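Long-range contacts in bifunctional endomannanase/endoglucanase (PDB 3W0K), which probably cuts internal beta-linkages in mannan and cellulose chains, as a beta/alpha-barrel hydrolase of glycoside hydrolase family 5: residues Y64-L69 against A119-G124; K128-D133 against P167-V172. All coordinates share one frame; numbering follows the deposited sequence.

Interaction 1 (Y64-L69 against A119-G124); sequences YIDLYL and AKRYKG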
# COMPACT_ATOMS: atom_id res chain seq x y z
N TYR A 64 8.62 -2.31 18.21
CA TYR A 64 8.48 -3.23 17.09
C TYR A 64 8.77 -2.48 15.80
O TYR A 64 9.44 -3.00 14.91
CB TYR A 64 7.08 -3.83 17.03
CG TYR A 64 6.90 -5.04 17.90
CD1 TYR A 64 7.28 -6.31 17.45
CD2 TYR A 64 6.34 -4.93 19.17
CE1 TYR A 64 7.09 -7.44 18.24
CE2 TYR A 64 6.15 -6.06 19.97
CZ TYR A 64 6.53 -7.30 19.50
OH TYR A 64 6.34 -8.41 20.29
N ILE A 65 8.26 -1.26 15.70
CA ILE A 65 8.48 -0.44 14.51
C ILE A 65 9.97 -0.10 14.41
O ILE A 65 10.54 -0.13 13.32
CB ILE A 65 7.60 0.83 14.52
CG1 ILE A 65 6.12 0.42 14.57
CG2 ILE A 65 7.86 1.67 13.27
CD1 ILE A 65 5.15 1.58 14.71
N ASP A 66 10.61 0.15 15.56
CA ASP A 66 12.05 0.44 15.59
C ASP A 66 12.80 -0.76 15.02
O ASP A 66 13.75 -0.61 14.25
CB ASP A 66 12.55 0.62 17.03
CG ASP A 66 12.01 1.86 17.71
OD1 ASP A 66 11.35 2.69 17.05
OD2 ASP A 66 12.26 2.01 18.92
N LEU A 67 12.37 -1.96 15.42
CA LEU A 67 12.99 -3.20 14.98
C LEU A 67 12.81 -3.43 13.48
O LEU A 67 13.75 -3.85 12.80
CB LEU A 67 12.43 -4.39 15.78
CG LEU A 67 13.09 -5.75 15.55
CD1 LEU A 67 14.59 -5.66 15.73
CD2 LEU A 67 12.48 -6.76 16.50
N TYR A 68 11.62 -3.15 12.97
CA TYR A 68 11.36 -3.31 11.54
C TYR A 68 12.31 -2.39 10.77
O TYR A 68 12.92 -2.80 9.78
CB TYR A 68 9.92 -2.93 11.19
CG TYR A 68 8.82 -3.73 11.86
CD1 TYR A 68 9.07 -4.99 12.42
CD2 TYR A 68 7.52 -3.23 11.93
CE1 TYR A 68 8.04 -5.72 13.04
CE2 TYR A 68 6.50 -3.94 12.54
CZ TYR A 68 6.76 -5.18 13.09
OH TYR A 68 5.73 -5.88 13.68
N LEU A 69 12.43 -1.15 11.24
CA LEU A 69 13.30 -0.16 10.60
C LEU A 69 14.76 -0.60 10.62
O LEU A 69 15.45 -0.53 9.61
CB LEU A 69 13.16 1.21 11.30
CG LEU A 69 14.09 2.32 10.81
CD1 LEU A 69 13.84 2.63 9.34
CD2 LEU A 69 13.90 3.57 11.66
N ALA A 119 7.12 11.22 13.77
CA ALA A 119 8.03 12.23 13.25
C ALA A 119 9.11 12.53 14.29
O ALA A 119 10.30 12.61 13.96
CB ALA A 119 7.28 13.50 12.88
N LYS A 120 8.70 12.67 15.55
CA LYS A 120 9.65 12.94 16.62
C LYS A 120 10.54 11.74 16.91
O LYS A 120 11.76 11.89 17.05
CB LYS A 120 8.91 13.33 17.91
CG LYS A 120 8.32 14.72 17.89
CD LYS A 120 7.82 15.12 19.27
CE LYS A 120 6.56 14.36 19.65
NZ LYS A 120 5.40 14.80 18.83
N ARG A 121 9.94 10.56 16.97
CA ARG A 121 10.69 9.34 17.27
C ARG A 121 11.79 9.05 16.26
O ARG A 121 12.90 8.66 16.64
CB ARG A 121 9.74 8.14 17.35
CG ARG A 121 10.37 6.91 17.98
CD ARG A 121 9.38 5.77 18.07
NE ARG A 121 9.96 4.61 18.74
CZ ARG A 121 9.87 4.39 20.05
NH1 ARG A 121 9.23 5.25 20.83
NH2 ARG A 121 10.41 3.30 20.58
N TYR A 122 11.50 9.28 14.99
CA TYR A 122 12.47 8.99 13.94
C TYR A 122 13.17 10.19 13.32
O TYR A 122 13.81 10.07 12.28
CB TYR A 122 11.81 8.12 12.87
CG TYR A 122 11.22 6.85 13.43
CD1 TYR A 122 12.03 5.92 14.09
CD2 TYR A 122 9.85 6.60 13.38
CE1 TYR A 122 11.49 4.78 14.67
CE2 TYR A 122 9.30 5.46 13.95
CZ TYR A 122 10.13 4.55 14.60
OH TYR A 122 9.59 3.44 15.20
N LYS A 123 13.09 11.35 13.98
CA LYS A 123 13.76 12.54 13.46
C LYS A 123 15.25 12.24 13.34
O LYS A 123 15.87 11.77 14.29
CB LYS A 123 13.55 13.75 14.37
CG LYS A 123 14.19 15.01 13.82
CD LYS A 123 13.98 16.20 14.72
CE LYS A 123 14.68 17.43 14.16
NZ LYS A 123 14.49 18.62 15.03
N GLY A 124 15.81 12.50 12.16
CA GLY A 124 17.23 12.23 11.95
C GLY A 124 17.44 11.06 11.02
O GLY A 124 18.49 10.96 10.38
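Asp66 OD1 is gripped by two donors from consecutive residues, Arg121 NE at 2.9 Å and Tyr122 OH at 2.7 Å. The Arg121 bond is almost straight (177°) and uses the syn lone pair of OD1, whereas the tyrosine hydroxyl meets the same oxygen nearly along its C-O axis. Arg121 NH2 reaches Asp66 OD2 at 2.8 Å, which makes the salt bridge a side-on, two-nitrogen grip with carboxylate and guanidinium only 22° apart. An extended run from CG to NE carries the arginine across to the other helix. The Tyr122 ring stands nearly perpendicular to the carboxylate, with OD1 at its edge. With both oxygens engaged, the carboxylate is held against rotation. An alanine in place of Asp66 would probably leave the Arg121 guanidinium without this countercharge and Tyr122 OH without its acceptor, setting both groups freer to turn. Ile65 CG2 packs at the hydroxyl end, 3.1 Å from Tyr122 OH, and Leu69 CD2 lies 3.9 Å from Tyr122 CD1 farther back along the ring. Tyr122 follows the end of helix 105-121, so its side chain ties that terminus to helix 62-74, a neighbouring helix of the beta/alpha barrel's outer layer. Toward the barrel, Ile65 and Leu69 also rest on Met79 of strand 78-83, while Ala119 packs on Ile162 and Ile165 of helix 148-165.

Interaction 2 (K128-D133 against P167-V172); sequences KFLSFD and PDREIV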
# COMPACT_ATOMS: atom_id res chain seq x y z
N LYS A 128 16.04 8.20 2.83
CA LYS A 128 16.55 7.14 1.98
C LYS A 128 16.08 5.82 2.59
O LYS A 128 15.76 4.86 1.88
CB LYS A 128 18.08 7.19 1.95
CG LYS A 128 18.74 6.07 1.16
CD LYS A 128 20.24 6.32 1.05
CE LYS A 128 20.94 5.18 0.33
NZ LYS A 128 22.37 5.50 0.10
N PHE A 129 15.95 5.81 3.92
CA PHE A 129 15.54 4.62 4.66
C PHE A 129 14.13 4.61 5.25
O PHE A 129 13.62 3.55 5.61
CB PHE A 129 16.55 4.35 5.78
CG PHE A 129 17.91 3.95 5.28
CD1 PHE A 129 18.16 2.63 4.92
CD2 PHE A 129 18.93 4.88 5.17
CE1 PHE A 129 19.42 2.25 4.45
CE2 PHE A 129 20.19 4.51 4.70
CZ PHE A 129 20.43 3.19 4.34
N LEU A 130 13.50 5.78 5.36
CA LEU A 130 12.17 5.83 5.97
C LEU A 130 11.24 6.90 5.42
O LEU A 130 11.62 8.06 5.27
CB LEU A 130 12.32 6.03 7.49
CG LEU A 130 11.06 6.21 8.34
CD1 LEU A 130 10.23 4.93 8.37
CD2 LEU A 130 11.47 6.60 9.75
N SER A 131 10.01 6.49 5.11
CA SER A 131 8.98 7.41 4.63
C SER A 131 7.68 7.12 5.38
O SER A 131 7.50 6.03 5.93
CB SER A 131 8.77 7.28 3.11
OG SER A 131 8.35 5.98 2.74
N PHE A 132 6.80 8.12 5.42
CA PHE A 132 5.51 8.01 6.11
C PHE A 132 4.36 8.07 5.11
O PHE A 132 4.20 9.07 4.41
CB PHE A 132 5.32 9.19 7.09
CG PHE A 132 6.26 9.19 8.27
CD1 PHE A 132 7.05 8.08 8.59
CD2 PHE A 132 6.33 10.31 9.10
CE1 PHE A 132 7.88 8.09 9.70
CE2 PHE A 132 7.16 10.33 10.22
CZ PHE A 132 7.94 9.22 10.52
N ASP A 133 3.56 7.00 5.06
CA ASP A 133 2.39 6.90 4.17
C ASP A 133 1.22 7.19 5.10
O ASP A 133 0.76 6.32 5.84
CB ASP A 133 2.33 5.49 3.59
CG ASP A 133 1.23 5.30 2.57
OD1 ASP A 133 0.57 6.28 2.16
OD2 ASP A 133 1.03 4.14 2.16
N PRO A 167 11.52 18.39 8.83
CA PRO A 167 11.36 18.89 7.46
C PRO A 167 11.91 17.96 6.39
O PRO A 167 11.57 18.08 5.21
CB PRO A 167 12.16 20.20 7.48
CG PRO A 167 12.21 20.59 8.91
CD PRO A 167 12.39 19.28 9.62
N ASP A 168 12.77 17.03 6.80
CA ASP A 168 13.40 16.09 5.88
C ASP A 168 12.68 14.76 5.68
O ASP A 168 13.12 13.93 4.89
CB ASP A 168 14.84 15.81 6.32
CG ASP A 168 15.69 17.07 6.39
OD1 ASP A 168 15.60 17.91 5.48
OD2 ASP A 168 16.46 17.21 7.37
N ARG A 169 11.57 14.56 6.40
CA ARG A 169 10.81 13.32 6.30
C ARG A 169 9.96 13.19 5.03
O ARG A 169 9.06 14.00 4.80
CB ARG A 169 9.92 13.14 7.52
CG ARG A 169 9.02 11.89 7.47
CD ARG A 169 9.82 10.59 7.44
NE ARG A 169 10.70 10.49 8.60
CZ ARG A 169 12.00 10.20 8.53
NH1 ARG A 169 12.58 9.97 7.36
NH2 ARG A 169 12.74 10.22 9.64
N GLU A 170 10.25 12.16 4.24
CA GLU A 170 9.51 11.90 3.01
C GLU A 170 8.12 11.41 3.39
O GLU A 170 7.96 10.54 4.25
CB GLU A 170 10.23 10.87 2.15
CG GLU A 170 9.54 10.55 0.83
CD GLU A 170 10.36 9.62 -0.04
OE1 GLU A 170 9.93 8.47 -0.25
OE2 GLU A 170 11.45 10.03 -0.49
N ILE A 171 7.12 11.98 2.74
CA ILE A 171 5.72 11.65 3.00
C ILE A 171 5.05 11.12 1.74
O ILE A 171 5.34 11.57 0.63
CB ILE A 171 4.97 12.90 3.53
CG1 ILE A 171 5.55 13.30 4.89
CG2 ILE A 171 3.48 12.62 3.66
CD1 ILE A 171 5.13 14.68 5.36
N VAL A 172 4.19 10.12 1.94
CA VAL A 172 3.46 9.48 0.86
C VAL A 172 1.97 9.58 1.18
O VAL A 172 1.57 9.46 2.33
CB VAL A 172 3.83 7.97 0.76
CG1 VAL A 172 3.11 7.32 -0.42
CG2 VAL A 172 5.34 7.80 0.63
O HOH W 1 8.39 5.82 -0.09
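Strands 130-133 and 170-172 run parallel with a 33° twist, their axes approaching to 4.5 Å, and Phe132 bonds twice to the partner strand: its N donates to Glu170 O (2.9 Å) and its O accepts from Val172 N (2.7 Å). Side chains alternate across the sheet, Phe132 and Ile171 pointing to the helix-covered outer face, Ser131, Asp133, Glu170 and Val172 to the barrel interior. On the outer face Arg169 doubles back: chi2 of 63° and chi3 of 57° turn CD and then NE out of an extended course. Its CD sits 3.6 Å from the centroid of the Phe132 ring, directly above the middle, a CH-pi contact, and CG lies over the same ring nearer CD2. The guanidinium itself is only a distant, at most weak cation-pi partner. Leu130 CD2 covers one guanidinium face, 3.8 Å above the plane, and Arg169 NH1 makes a weak, bent bond to Leu130 O (3.0 Å). The firmer anchor is Val125 O, which accepts from NH2. Inside, a water links Ser131 OG (2.8 Å) to Glu170 OE1 (3.1 Å), while His78 also bonds that hydroxyl. The Asp133 carboxylate rests beside Val172 CG1, its OD2 in a salt bridge with Arg40. Helix 148-165 connects the two strands in a beta-alpha-beta crossover and covers this outer face, where Ile171 packs on it. The chemistry is thus divided by face: outside, a buried arginine spends its methylenes on an aromatic ring and its NH1 and NH2 on carbonyl oxygens, with Asp166 a long, weak ion-pair partner, which together probably offset part of the cost of burying the charge; inside, water, histidine and arginine serve Ser131 OG, Glu170 OE1 and Asp133 OD2.

Interactions 1 and 2, with centres about 11 Å apart, lie in adjacent layers of the barrel, interaction 1 between outer helices and interaction 2 between two strands of the inner sheet: helix 105-121 ends in interaction 1 and the chain then enters strand 130-133 of interaction 2. Tyr122 is the joint between them. Its ring and hydroxyl reach helix 62-74, while its CB touches Leu130 CD2 at 3.5 Å and its O lies 2.9 Å from Arg169 NH2. Ala119 N approaches Phe132 CE2 (3.7 Å), and Leu69 CD1 approaches Phe129 O (3.8 Å). In barrels of this family the active site lies at the C-terminal ends of the strands; the Tyr122-Arg169 junction sits instead toward the end where strands 130-133 and 170-174 begin.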